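Local coordinates for protein dihydrodipicolinate synthase (PDB 3D0C) that probably catalyses the condensation of pyruvate with aspartate semialdehyde to form 4-hydroxy-tetrahydrodipicolinate, a step in lysine biosynthesis, at residues S213-V218 / E243-F248; E269-R274 / E295-W300. The protein carries 1 engineered substitution. All blocks are in the same frame, centred on the assembly; numbering follows the deposited sequence.

Contact 1 of 2, residues S213-V218 / E243-F248; sequences SGLVNV and EDVVPF
L215 meets helix 235-257 with both prongs of its fork, one on a ring and one on a valine. L215 CD1 sits over one face of the F248 ring in a CH-pi contact, 3.9 Å from the centroid and 18° off the ring normal. It is shifted toward the rim, near CD2 and CE2. The side chains of L215 and V245 cross at about a right angle, and L215 CD2 comes 3.6 Å from V245 CG1. L215 CG stands anti to its N (chi1 175°), which carries the fork out from the loop to the helix. F248 also has CG anti to the backbone N (chi1 -173°), and its ring reaches under L215 as far as V218. There F248 CZ lies 4.5 Å from V218 CG2, a looser touch. With an alanine at F248 the ring is gone, and the gap left under L215 CD1 would probably let that methyl shift.

The loop follows the last strand of the TIM barrel. Its short 3-10 turn is pinned from within: S213 OG accepts from V216 N at 3.2 Å, an ST motif. G214 O takes N217 ND2 at 3.0 Å, and N217 N from the same face. The helix is kinked at P247, and F248 N bonds to V245 O. F248 lies about 8 Å, side chain to side chain, from T56, a predicted pyruvate-binding residue. No hydrogen bond crosses between the two segments, and all four touching side chains are buried. Their contact rests on apolar burial, while the D244-K222 salt bridge ties the same helix to helix 220-232.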
ATOM      1  N   SER A 213     -19.848  -4.997  -2.533  1.00 18.85           N
ATOM      2  CA  SER A 213     -20.620  -4.263  -1.531  1.00 19.00           C
ATOM      3  C   SER A 213     -20.163  -4.517  -0.116  1.00 16.87           C
ATOM      4  O   SER A 213     -19.764  -5.632   0.221  1.00 15.73           O
ATOM      5  CB  SER A 213     -22.108  -4.622  -1.617  1.00 18.50           C
ATOM      6  OG  SER A 213     -22.844  -3.995  -0.565  1.00 17.96           O
ATOM      7  N   GLY A 214     -20.244  -3.472   0.705  1.00 17.40           N
ATOM      8  CA  GLY A 214     -19.897  -3.571   2.113  1.00 19.00           C
ATOM      9  C   GLY A 214     -21.190  -3.314   2.877  1.00 19.49           C
ATOM     10  O   GLY A 214     -21.337  -3.666   4.053  1.00 18.39           O
ATOM     11  N   LEU A 215     -22.140  -2.685   2.185  1.00 17.69           N
ATOM     12  CA  LEU A 215     -23.446  -2.376   2.756  1.00 19.60           C
ATOM     13  C   LEU A 215     -24.208  -3.659   3.079  1.00 17.95           C
ATOM     14  O   LEU A 215     -25.023  -3.693   4.000  1.00 17.19           O
ATOM     15  CB  LEU A 215     -24.265  -1.527   1.779  1.00 22.89           C
ATOM     16  CG  LEU A 215     -25.710  -1.224   2.196  1.00 25.17           C
ATOM     17  CD1 LEU A 215     -25.725  -0.528   3.547  1.00 26.17           C
ATOM     18  CD2 LEU A 215     -26.370  -0.350   1.139  1.00 27.80           C
ATOM     19  N   VAL A 216     -23.941  -4.715   2.325  1.00 19.12           N
ATOM     20  CA  VAL A 216     -24.620  -5.982   2.555  1.00 21.07           C
ATOM     21  C   VAL A 216     -24.396  -6.546   3.964  1.00 22.80           C
ATOM     22  O   VAL A 216     -25.122  -7.446   4.384  1.00 22.48           O
ATOM     23  CB  VAL A 216     -24.204  -7.043   1.512  1.00 22.58           C
ATOM     24  CG1 VAL A 216     -24.844  -6.728   0.162  1.00 21.98           C
ATOM     25  CG2 VAL A 216     -22.690  -7.091   1.385  1.00 22.63           C
ATOM     26  N   ASN A 217     -23.404  -6.025   4.689  1.00 22.33           N
ATOM     27  CA  ASN A 217     -23.124  -6.493   6.056  1.00 21.97           C
ATOM     28  C   ASN A 217     -24.094  -5.857   7.046  1.00 23.59           C
ATOM     29  O   ASN A 217     -24.150  -6.254   8.216  1.00 21.96           O
ATOM     30  CB  ASN A 217     -21.696  -6.116   6.496  1.00 21.94           C
ATOM     31  CG  ASN A 217     -20.620  -6.871   5.738  1.00 25.85           C
ATOM     32  OD1 ASN A 217     -20.470  -8.086   5.889  1.00 20.38           O
ATOM     33  ND2 ASN A 217     -19.861  -6.150   4.917  1.00 24.07           N
ATOM     34  N   VAL A 218     -24.860  -4.877   6.576  1.00 22.25           N
ATOM     35  CA  VAL A 218     -25.786  -4.158   7.442  1.00 23.11           C
ATOM     36  C   VAL A 218     -27.219  -4.125   6.918  1.00 24.76           C
ATOM     37  O   VAL A 218     -28.162  -4.440   7.648  1.00 23.86           O
ATOM     38  CB  VAL A 218     -25.312  -2.713   7.627  1.00 26.25           C
ATOM     39  CG1 VAL A 218     -26.042  -2.065   8.791  1.00 28.19           C
ATOM     40  CG2 VAL A 218     -23.814  -2.691   7.835  1.00 27.22           C
ATOM     41  N   GLU A 243     -30.202   6.704  -4.673  1.00 22.21           N
ATOM     42  CA  GLU A 243     -30.256   7.903  -3.836  1.00 24.01           C
ATOM     43  C   GLU A 243     -30.344   7.536  -2.362  1.00 21.94           C
ATOM     44  O   GLU A 243     -29.869   8.276  -1.495  1.00 19.22           O
ATOM     45  CB  GLU A 243     -31.493   8.749  -4.152  1.00 28.21           C
ATOM     46  CG  GLU A 243     -31.677   9.131  -5.591  1.00 34.88           C
ATOM     47  CD  GLU A 243     -32.867  10.047  -5.763  1.00 37.74           C
ATOM     48  OE1 GLU A 243     -33.964   9.693  -5.280  1.00 37.80           O
ATOM     49  OE2 GLU A 243     -32.703  11.119  -6.374  1.00 39.27           O
ATOM     50  N   ASP A 244     -30.975   6.399  -2.090  1.00 21.73           N
ATOM     51  CA  ASP A 244     -31.178   5.923  -0.725  1.00 26.33           C
ATOM     52  C   ASP A 244     -29.913   5.404  -0.041  1.00 23.51           C
ATOM     53  O   ASP A 244     -29.756   5.568   1.170  1.00 23.48           O
ATOM     54  CB  ASP A 244     -32.256   4.829  -0.720  1.00 27.30           C
ATOM     55  CG  ASP A 244     -32.692   4.436   0.686  1.00 32.64           C
ATOM     56  OD1 ASP A 244     -33.099   5.332   1.456  1.00 31.56           O
ATOM     57  OD2 ASP A 244     -32.640   3.230   1.017  1.00 34.18           O
ATOM     58  N   VAL A 245     -29.009   4.795  -0.805  1.00 22.87           N
ATOM     59  CA  VAL A 245     -27.783   4.246  -0.222  1.00 22.90           C
ATOM     60  C   VAL A 245     -26.538   5.118  -0.375  1.00 23.24           C
ATOM     61  O   VAL A 245     -25.554   4.940   0.356  1.00 23.46           O
ATOM     62  CB  VAL A 245     -27.469   2.855  -0.805  1.00 25.28           C
ATOM     63  CG1 VAL A 245     -28.616   1.903  -0.523  1.00 25.47           C
ATOM     64  CG2 VAL A 245     -27.208   2.962  -2.301  1.00 24.80           C
ATOM     65  N   VAL A 246     -26.570   6.058  -1.314  1.00 24.13           N
ATOM     66  CA  VAL A 246     -25.427   6.941  -1.534  1.00 22.88           C
ATOM     67  C   VAL A 246     -24.934   7.610  -0.247  1.00 22.53           C
ATOM     68  O   VAL A 246     -23.726   7.695  -0.011  1.00 20.88           O
ATOM     69  CB  VAL A 246     -25.753   8.019  -2.592  1.00 23.47           C
ATOM     70  CG1 VAL A 246     -24.737   9.152  -2.525  1.00 25.39           C
ATOM     71  CG2 VAL A 246     -25.723   7.393  -3.987  1.00 25.11           C
ATOM     72  N   PRO A 247     -25.858   8.088   0.609  1.00 21.66           N
ATOM     73  CA  PRO A 247     -25.469   8.743   1.866  1.00 23.58           C
ATOM     74  C   PRO A 247     -24.555   7.871   2.734  1.00 22.22           C
ATOM     75  O   PRO A 247     -23.667   8.378   3.421  1.00 21.34           O
ATOM     76  CB  PRO A 247     -26.812   9.016   2.540  1.00 24.90           C
ATOM     77  CG  PRO A 247     -27.726   9.243   1.361  1.00 25.47           C
ATOM     78  CD  PRO A 247     -27.325   8.104   0.451  1.00 23.17           C
ATOM     79  N   PHE A 248     -24.792   6.562   2.698  1.00 20.52           N
ATOM     80  CA  PHE A 248     -24.003   5.591   3.462  1.00 23.43           C
ATOM     81  C   PHE A 248     -22.603   5.483   2.852  1.00 19.97           C
ATOM     82  O   PHE A 248     -21.593   5.525   3.556  1.00 18.47           O
ATOM     83  CB  PHE A 248     -24.688   4.219   3.420  1.00 26.69           C
ATOM     84  CG  PHE A 248     -24.051   3.182   4.321  1.00 34.38           C
ATOM     85  CD1 PHE A 248     -24.342   3.146   5.683  1.00 37.61           C
ATOM     86  CD2 PHE A 248     -23.162   2.241   3.804  1.00 36.08           C
ATOM     87  CE1 PHE A 248     -23.759   2.187   6.516  1.00 40.13           C
ATOM     88  CE2 PHE A 248     -22.574   1.280   4.629  1.00 38.97           C
ATOM     89  CZ  PHE A 248     -22.874   1.254   5.985  1.00 39.37           C
TER

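Contact 2 of 2, residues E269-R274 / E295-W300; sequences EQLGLR and ELLKSW
L297 lays its CD1 methyl over the side chain of Q270, on the last turn of helix 260-270. The helix ends in a Schellman motif. G272, with positive phi, is its C-prime residue: G272 N bonds to E269 O, and L273 N to M268 O. The contact sets this helix end against helix 287-303 of the C-terminal helical region.

The L297 methyl bridges two parts of Q270, with CD1 3.9 Å from Q270 CB and 3.5 Å from Q270 OE1. Across this contact the amide oxygen faces a methyl. Q270 CG is anti to its carbonyl carbon (chi1 -79°), and the chain runs extended beyond it, which brings one face of the amide under L297 CD1, on the OE1 side. L271 adds a more distant touch, with L271 CD2 4.3 Å from L297 CD1. F219 packs on both L271 and L297 and gives them a common neighbour.

No hydrogen bond joins the two segments, and the contact is small and at the surface. R274 leads away from it to a salt bridge with D31. Within helix 287-303, L296 CD1 lies 3.7 Å above the plane of the W300 ring, over its centre.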
ATOM      1  N   GLU A 269     -23.170  -2.372  14.998  1.00 30.17           N
ATOM      2  CA  GLU A 269     -23.354  -2.323  16.445  1.00 31.82           C
ATOM      3  C   GLU A 269     -24.647  -1.601  16.800  1.00 32.82           C
ATOM      4  O   GLU A 269     -25.411  -2.077  17.633  1.00 32.26           O
ATOM      5  CB  GLU A 269     -22.174  -1.622  17.120  1.00 32.50           C
ATOM      6  CG  GLU A 269     -20.906  -2.459  17.207  1.00 37.39           C
ATOM      7  CD  GLU A 269     -21.086  -3.716  18.044  1.00 42.09           C
ATOM      8  OE1 GLU A 269     -21.682  -3.625  19.138  1.00 42.63           O
ATOM      9  OE2 GLU A 269     -20.624  -4.796  17.619  1.00 42.93           O
ATOM     10  N   GLN A 270     -24.885  -0.452  16.172  1.00 33.22           N
ATOM     11  CA  GLN A 270     -26.099   0.317  16.426  1.00 35.23           C
ATOM     12  C   GLN A 270     -27.339  -0.515  16.110  1.00 34.14           C
ATOM     13  O   GLN A 270     -28.418  -0.260  16.646  1.00 33.56           O
ATOM     14  CB  GLN A 270     -26.109   1.602  15.591  1.00 37.97           C
ATOM     15  CG  GLN A 270     -25.244   2.718  16.153  1.00 46.05           C
ATOM     16  CD  GLN A 270     -25.384   4.011  15.369  1.00 50.90           C
ATOM     17  OE1 GLN A 270     -26.494   4.455  15.078  1.00 52.52           O
ATOM     18  NE2 GLN A 270     -24.255   4.627  15.030  1.00 52.55           N
ATOM     19  N   LEU A 271     -27.179  -1.506  15.238  1.00 33.38           N
ATOM     20  CA  LEU A 271     -28.283  -2.383  14.865  1.00 35.32           C
ATOM     21  C   LEU A 271     -28.258  -3.658  15.702  1.00 33.68           C
ATOM     22  O   LEU A 271     -29.037  -4.579  15.467  1.00 33.96           O
ATOM     23  CB  LEU A 271     -28.218  -2.744  13.377  1.00 39.19           C
ATOM     24  CG  LEU A 271     -28.485  -1.635  12.351  1.00 43.67           C
ATOM     25  CD1 LEU A 271     -28.595  -2.263  10.964  1.00 45.48           C
ATOM     26  CD2 LEU A 271     -29.771  -0.892  12.684  1.00 44.85           C
ATOM     27  N   GLY A 272     -27.349  -3.707  16.669  1.00 32.18           N
ATOM     28  CA  GLY A 272     -27.258  -4.864  17.538  1.00 31.75           C
ATOM     29  C   GLY A 272     -26.526  -6.055  16.957  1.00 31.53           C
ATOM     30  O   GLY A 272     -26.691  -7.182  17.430  1.00 31.72           O
ATOM     31  N   LEU A 273     -25.724  -5.814  15.927  1.00 31.67           N
ATOM     32  CA  LEU A 273     -24.961  -6.884  15.300  1.00 33.11           C
ATOM     33  C   LEU A 273     -23.542  -6.864  15.851  1.00 31.84           C
ATOM     34  O   LEU A 273     -23.000  -5.802  16.148  1.00 32.89           O
ATOM     35  CB  LEU A 273     -24.945  -6.715  13.776  1.00 35.64           C
ATOM     36  CG  LEU A 273     -26.289  -6.856  13.054  1.00 39.95           C
ATOM     37  CD1 LEU A 273     -26.085  -6.692  11.556  1.00 41.71           C
ATOM     38  CD2 LEU A 273     -26.898  -8.216  13.353  1.00 41.75           C
ATOM     39  N   ARG A 274     -22.952  -8.046  15.994  1.00 31.94           N
ATOM     40  CA  ARG A 274     -21.604  -8.184  16.530  1.00 32.05           C
ATOM     41  C   ARG A 274     -20.545  -7.748  15.514  1.00 30.40           C
ATOM     42  O   ARG A 274     -20.321  -8.427  14.515  1.00 28.87           O
ATOM     43  CB  ARG A 274     -21.372  -9.638  16.939  1.00 34.59           C
ATOM     44  CG  ARG A 274     -20.197  -9.843  17.870  1.00 40.40           C
ATOM     45  CD  ARG A 274     -20.192 -11.258  18.425  1.00 47.16           C
ATOM     46  NE  ARG A 274     -19.139 -11.451  19.415  1.00 53.99           N
ATOM     47  CZ  ARG A 274     -18.918 -12.592  20.057  1.00 58.07           C
ATOM     48  NH1 ARG A 274     -19.683 -13.648  19.814  1.00 60.16           N
ATOM     49  NH2 ARG A 274     -17.932 -12.679  20.940  1.00 59.71           N
ATOM     50  N   GLU A 295     -28.139   9.548  12.464  1.00 25.02           N
ATOM     51  CA  GLU A 295     -29.254  10.213  11.798  1.00 26.54           C
ATOM     52  C   GLU A 295     -29.664   9.474  10.524  1.00 27.50           C
ATOM     53  O   GLU A 295     -30.853   9.382  10.211  1.00 27.13           O
ATOM     54  CB  GLU A 295     -28.884  11.653  11.446  1.00 27.36           C
ATOM     55  CG  GLU A 295     -28.438  12.493  12.637  1.00 32.33           C
ATOM     56  CD  GLU A 295     -28.244  13.958  12.278  1.00 32.97           C
ATOM     57  OE1 GLU A 295     -27.429  14.251  11.375  1.00 33.95           O
ATOM     58  OE2 GLU A 295     -28.908  14.816  12.900  1.00 36.50           O
ATOM     59  N   LEU A 296     -28.681   8.963   9.781  1.00 25.29           N
ATOM     60  CA  LEU A 296     -28.975   8.228   8.557  1.00 25.40           C
ATOM     61  C   LEU A 296     -29.776   6.979   8.898  1.00 25.60           C
ATOM     62  O   LEU A 296     -30.752   6.652   8.222  1.00 27.04           O
ATOM     63  CB  LEU A 296     -27.683   7.826   7.831  1.00 22.32           C
ATOM     64  CG  LEU A 296     -27.844   6.842   6.662  1.00 21.93           C
ATOM     65  CD1 LEU A 296     -28.834   7.388   5.642  1.00 23.29           C
ATOM     66  CD2 LEU A 296     -26.487   6.606   6.011  1.00 23.24           C
ATOM     67  N   LEU A 297     -29.367   6.275   9.950  1.00 26.06           N
ATOM     68  CA  LEU A 297     -30.083   5.073  10.339  1.00 26.47           C
ATOM     69  C   LEU A 297     -31.500   5.426  10.798  1.00 27.76           C
ATOM     70  O   LEU A 297     -32.443   4.665  10.560  1.00 27.95           O
ATOM     71  CB  LEU A 297     -29.332   4.327  11.451  1.00 25.97           C
ATOM     72  CG  LEU A 297     -27.948   3.764  11.089  1.00 28.33           C
ATOM     73  CD1 LEU A 297     -27.523   2.768  12.158  1.00 27.76           C
ATOM     74  CD2 LEU A 297     -27.986   3.072   9.727  1.00 25.11           C
ATOM     75  N   LYS A 298     -31.645   6.579  11.449  1.00 27.79           N
ATOM     76  CA  LYS A 298     -32.956   7.021  11.916  1.00 30.32           C
ATOM     77  C   LYS A 298     -33.866   7.227  10.708  1.00 30.70           C
ATOM     78  O   LYS A 298     -35.013   6.775  10.691  1.00 31.02           O
ATOM     79  CB  LYS A 298     -32.834   8.329  12.698  1.00 27.47           C
ATOM     80  CG  LYS A 298     -34.159   8.784  13.296  1.00 28.00           C
ATOM     81  CD  LYS A 298     -34.727   7.682  14.191  1.00 30.75           C
ATOM     82  CE  LYS A 298     -36.226   7.847  14.423  1.00 29.49           C
ATOM     83  NZ  LYS A 298     -36.806   6.688  15.177  1.00 32.17           N
ATOM     84  N   SER A 299     -33.336   7.923   9.704  1.00 32.46           N
ATOM     85  CA  SER A 299     -34.063   8.187   8.468  1.00 33.34           C
ATOM     86  C   SER A 299     -34.499   6.879   7.832  1.00 34.17           C
ATOM     87  O   SER A 299     -35.670   6.711   7.489  1.00 34.66           O
ATOM     88  CB  SER A 299     -33.183   8.960   7.479  1.00 33.26           C
ATOM     89  OG  SER A 299     -33.767   8.984   6.185  1.00 39.27           O
ATOM     90  N   TRP A 300     -33.553   5.954   7.672  1.00 33.90           N
ATOM     91  CA  TRP A 300     -33.856   4.661   7.074  1.00 34.02           C
ATOM     92  C   TRP A 300     -34.937   3.914   7.826  1.00 35.77           C
ATOM     93  O   TRP A 300     -35.698   3.148   7.227  1.00 37.30           O
ATOM     94  CB  TRP A 300     -32.591   3.800   6.969  1.00 30.72           C
ATOM     95  CG  TRP A 300     -31.761   4.098   5.753  1.00 27.06           C
ATOM     96  CD1 TRP A 300     -32.184   4.681   4.597  1.00 27.16           C
ATOM     97  CD2 TRP A 300     -30.381   3.779   5.560  1.00 24.58           C
ATOM     98  NE1 TRP A 300     -31.152   4.746   3.689  1.00 26.51           N
ATOM     99  CE2 TRP A 300     -30.032   4.196   4.255  1.00 25.04           C
ATOM    100  CE3 TRP A 300     -29.404   3.175   6.359  1.00 26.10           C
ATOM    101  CZ2 TRP A 300     -28.741   4.032   3.732  1.00 23.29           C
ATOM    102  CZ3 TRP A 300     -28.120   3.009   5.839  1.00 24.83           C
ATOM    103  CH2 TRP A 300     -27.805   3.438   4.536  1.00 23.81           C
TER

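Both segments of contact 1 precede those of contact 2 in the chain, and the two centres are about 12 Å apart. Contact 1 ties the loop after the eighth barrel strand to helix 235-257. Contact 2 joins the next helix, 260-270, to helix 287-303. The two meet directly. D244 O probably accepts a hydrogen bond from W300 NE1 (3.0 Å), and F248 CB packs on W300 CH2. V218 CG1 likewise touches L271 CD1, at 3.4 Å. The three helices that follow the barrel thus form one packed unit, continuous with the apolar contact to the barrel loop.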